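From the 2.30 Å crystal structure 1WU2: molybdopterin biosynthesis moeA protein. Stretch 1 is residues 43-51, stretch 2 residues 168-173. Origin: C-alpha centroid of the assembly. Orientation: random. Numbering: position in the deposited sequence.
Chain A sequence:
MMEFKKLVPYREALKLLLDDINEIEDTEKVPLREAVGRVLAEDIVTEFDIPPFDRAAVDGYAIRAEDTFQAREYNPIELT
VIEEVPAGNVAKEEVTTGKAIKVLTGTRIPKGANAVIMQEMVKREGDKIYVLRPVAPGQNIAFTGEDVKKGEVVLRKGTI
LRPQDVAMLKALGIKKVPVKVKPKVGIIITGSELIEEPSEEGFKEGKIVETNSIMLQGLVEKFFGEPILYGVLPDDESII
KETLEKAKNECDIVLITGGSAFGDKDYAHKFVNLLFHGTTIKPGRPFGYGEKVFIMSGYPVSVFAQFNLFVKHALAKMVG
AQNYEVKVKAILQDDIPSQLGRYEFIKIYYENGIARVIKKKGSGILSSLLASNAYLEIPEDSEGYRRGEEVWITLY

Stretch 1, residues 43-51: DIVTEFDIP
Stretch 2, residues 168-173: MLKALG

Leu-172 is the centre of this contact. It loses 102 Å² to stretch 1, the largest share of any residue in the 322 Å² buried in total. Its CA-to-CB bond points sideways, but chi1 near -55° (m) and chi2 near -153° (t) bring the end of the side chain nearer to stretch 1. Leu-172 CD1 lies 3.8 Å from Ile-44 CG2, and Leu-172 CD2 lies 4.1 Å from Ile-50 CD1. Both methyls are near Thr-46, with Leu-172 CD2 3.5 Å from Thr-46 OG1. The apolar pairs are held by close packing and the exclusion of water.

Ile-44 points toward stretch 2 in the m, m rotamer. Ile-44 CG2 also meets Leu-169 CD2 at 4.0 Å. Leu-169 is m, t; its CA-to-CB bond runs sideways, and its end comes nearer. Ile-50 also points toward stretch 2, with chi1 m and chi2 t. Ile-50 CD1 packs 4.1 Å from Ala-171 CB and lies 3.9 Å from Ala-171 O.

The backbones run as follows. Residues 44-45 form a short strand with phi/psi near -105/117 and -109/127. The chain then continues as loop. Glu-47 departs from the extended form at -103/4, and Phe-48 to Pro-51 are extended again, with a cis peptide bond before Pro-51. Residues 168-171 are the end of a helix, with phi near -67° and psi between -29° and -40°. Nearest CA atoms pair Ile-44 with Leu-169 at 8.5 Å, Thr-46 with Leu-172 at 5.9 Å, and Ile-50 with Ala-171 at 8.5 Å.

Leu-172 follows at -89/-3. Leu-172 N makes weak hydrogen bonds to Met-168 O (3.1 Å) and Leu-169 O (3.3 Å). Gly-173 then leaves the helix at 79/27 in a Schellman motif, and Gly-173 N bonds to Lys-170 O at 3.2 Å. Positive phi favours glycine. An ideal CB on Gly-173 would lie 4.2 Å from Phe-48 CE1.

At the polar edge, Thr-46 (chi1 180°, t) turns its hydroxyl back on its own stretch. Thr-46 OG1 donates to Phe-48 O at 2.7 Å, closing a short side-chain-to-backbone link across Glu-47. Phe-48 points toward stretch 2 with chi1 -52° (m) and chi2 94°. Leu-172 O sits at the ring edge, near its plane, 3.5 Å from Phe-48 CE1. This suits a carbonyl oxygen, since the ring hydrogens carry slight positive charge.

No direct hydrogen bond joins the stretches. One water bridges them instead: it donates to Leu-172 O at 2.9 Å and accepts from Glu-47 N at 3.3 Å.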

# COMPACT_ATOMS: atom_id res chain seq x y z
N ASP A 43 -21.54 6.01 1.69
CA ASP A 43 -21.42 6.78 0.46
C ASP A 43 -21.34 8.27 0.79
O ASP A 43 -22.01 8.75 1.71
CB ASP A 43 -22.64 6.55 -0.45
CG ASP A 43 -22.65 5.17 -1.11
OD1 ASP A 43 -21.60 4.48 -1.15
OD2 ASP A 43 -23.68 4.69 -1.62
N ILE A 44 -20.51 8.99 0.04
CA ILE A 44 -20.39 10.44 0.14
C ILE A 44 -21.10 11.03 -1.07
O ILE A 44 -20.70 10.78 -2.21
CB ILE A 44 -18.91 10.87 0.17
CG1 ILE A 44 -18.17 10.22 1.34
CG2 ILE A 44 -18.78 12.39 0.23
CD1 ILE A 44 -18.69 10.61 2.71
N VAL A 45 -22.16 11.79 -0.83
CA VAL A 45 -22.92 12.44 -1.89
C VAL A 45 -22.66 13.94 -1.85
O VAL A 45 -22.79 14.57 -0.80
CB VAL A 45 -24.44 12.19 -1.73
CG1 VAL A 45 -25.21 12.82 -2.88
CG2 VAL A 45 -24.73 10.70 -1.63
N THR A 46 -22.27 14.50 -2.99
CA THR A 46 -22.05 15.94 -3.12
C THR A 46 -23.37 16.72 -3.11
O THR A 46 -24.36 16.27 -3.69
CB THR A 46 -21.23 16.25 -4.40
OG1 THR A 46 -21.02 17.65 -4.53
CG2 THR A 46 -21.98 15.88 -5.68
N GLU A 47 -23.37 17.87 -2.45
CA GLU A 47 -24.51 18.79 -2.48
C GLU A 47 -24.22 19.98 -3.41
O GLU A 47 -25.03 20.91 -3.51
CB GLU A 47 -24.83 19.29 -1.06
CG GLU A 47 -25.52 18.28 -0.15
CD GLU A 47 -26.81 17.71 -0.74
OE1 GLU A 47 -27.77 18.48 -0.96
OE2 GLU A 47 -26.87 16.49 -0.99
N PHE A 48 -23.08 19.94 -4.09
CA PHE A 48 -22.67 20.98 -5.03
C PHE A 48 -22.31 20.40 -6.40
O PHE A 48 -21.74 19.31 -6.49
CB PHE A 48 -21.45 21.73 -4.48
CG PHE A 48 -21.63 22.25 -3.07
CD1 PHE A 48 -21.20 21.50 -1.98
CD2 PHE A 48 -22.21 23.49 -2.84
CE1 PHE A 48 -21.36 21.98 -0.68
CE2 PHE A 48 -22.37 23.98 -1.55
CZ PHE A 48 -21.94 23.22 -0.47
N ASP A 49 -22.66 21.13 -7.45
CA ASP A 49 -22.15 20.90 -8.80
C ASP A 49 -20.75 21.50 -8.90
O ASP A 49 -20.53 22.64 -8.47
CB ASP A 49 -23.03 21.57 -9.86
CG ASP A 49 -24.40 20.95 -9.98
OD1 ASP A 49 -24.50 19.80 -10.46
OD2 ASP A 49 -25.45 21.54 -9.65
N ILE A 50 -19.81 20.75 -9.48
CA ILE A 50 -18.48 21.25 -9.79
C ILE A 50 -18.19 20.99 -11.27
O ILE A 50 -18.16 19.83 -11.68
CB ILE A 50 -17.40 20.57 -8.91
CG1 ILE A 50 -17.67 20.85 -7.42
CG2 ILE A 50 -16.00 21.07 -9.30
CD1 ILE A 50 -16.86 19.99 -6.48
N PRO A 51 -18.02 22.03 -12.08
CA PRO A 51 -18.20 23.43 -11.67
C PRO A 51 -19.68 23.74 -11.45
O PRO A 51 -20.52 22.99 -11.94
CB PRO A 51 -17.66 24.22 -12.87
CG PRO A 51 -17.87 23.31 -14.03
CD PRO A 51 -17.66 21.92 -13.50
N MSE A 168 -11.08 15.60 -2.71
CA MSE A 168 -12.46 15.63 -3.19
C MSE A 168 -13.39 15.93 -2.03
O MSE A 168 -14.42 16.58 -2.22
CB MSE A 168 -12.86 14.30 -3.83
CG MSE A 168 -14.32 14.20 -4.27
SE MSE A 168 -14.79 15.51 -5.63
CE MSE A 168 -14.26 14.47 -7.22
N LEU A 169 -13.03 15.46 -0.84
CA LEU A 169 -13.79 15.72 0.37
C LEU A 169 -13.76 17.20 0.72
O LEU A 169 -14.77 17.77 1.11
CB LEU A 169 -13.26 14.88 1.54
CG LEU A 169 -13.61 13.39 1.50
CD1 LEU A 169 -12.85 12.63 2.59
CD2 LEU A 169 -15.10 13.17 1.66
N LYS A 170 -12.60 17.83 0.55
CA LYS A 170 -12.47 19.27 0.77
C LYS A 170 -13.22 20.07 -0.29
O LYS A 170 -13.74 21.15 -0.01
CB LYS A 170 -11.01 19.71 0.80
CG LYS A 170 -10.82 21.07 1.48
CD LYS A 170 -9.38 21.53 1.46
CE LYS A 170 -9.26 22.96 1.94
NZ LYS A 170 -7.86 23.30 2.33
N ALA A 171 -13.29 19.53 -1.51
CA ALA A 171 -14.03 20.16 -2.60
C ALA A 171 -15.53 20.17 -2.31
O ALA A 171 -16.24 21.07 -2.77
CB ALA A 171 -13.75 19.44 -3.93
N LEU A 172 -16.00 19.18 -1.55
CA LEU A 172 -17.40 19.08 -1.16
C LEU A 172 -17.72 19.81 0.15
O LEU A 172 -18.87 19.84 0.58
CB LEU A 172 -17.81 17.60 -1.01
CG LEU A 172 -17.60 16.60 -2.16
CD1 LEU A 172 -18.62 15.48 -2.06
CD2 LEU A 172 -17.64 17.24 -3.55
N GLY A 173 -16.71 20.38 0.80
CA GLY A 173 -16.89 21.12 2.04
C GLY A 173 -17.04 20.26 3.28
O GLY A 173 -17.66 20.68 4.25
O HOH W 1 -21.19 18.20 -0.04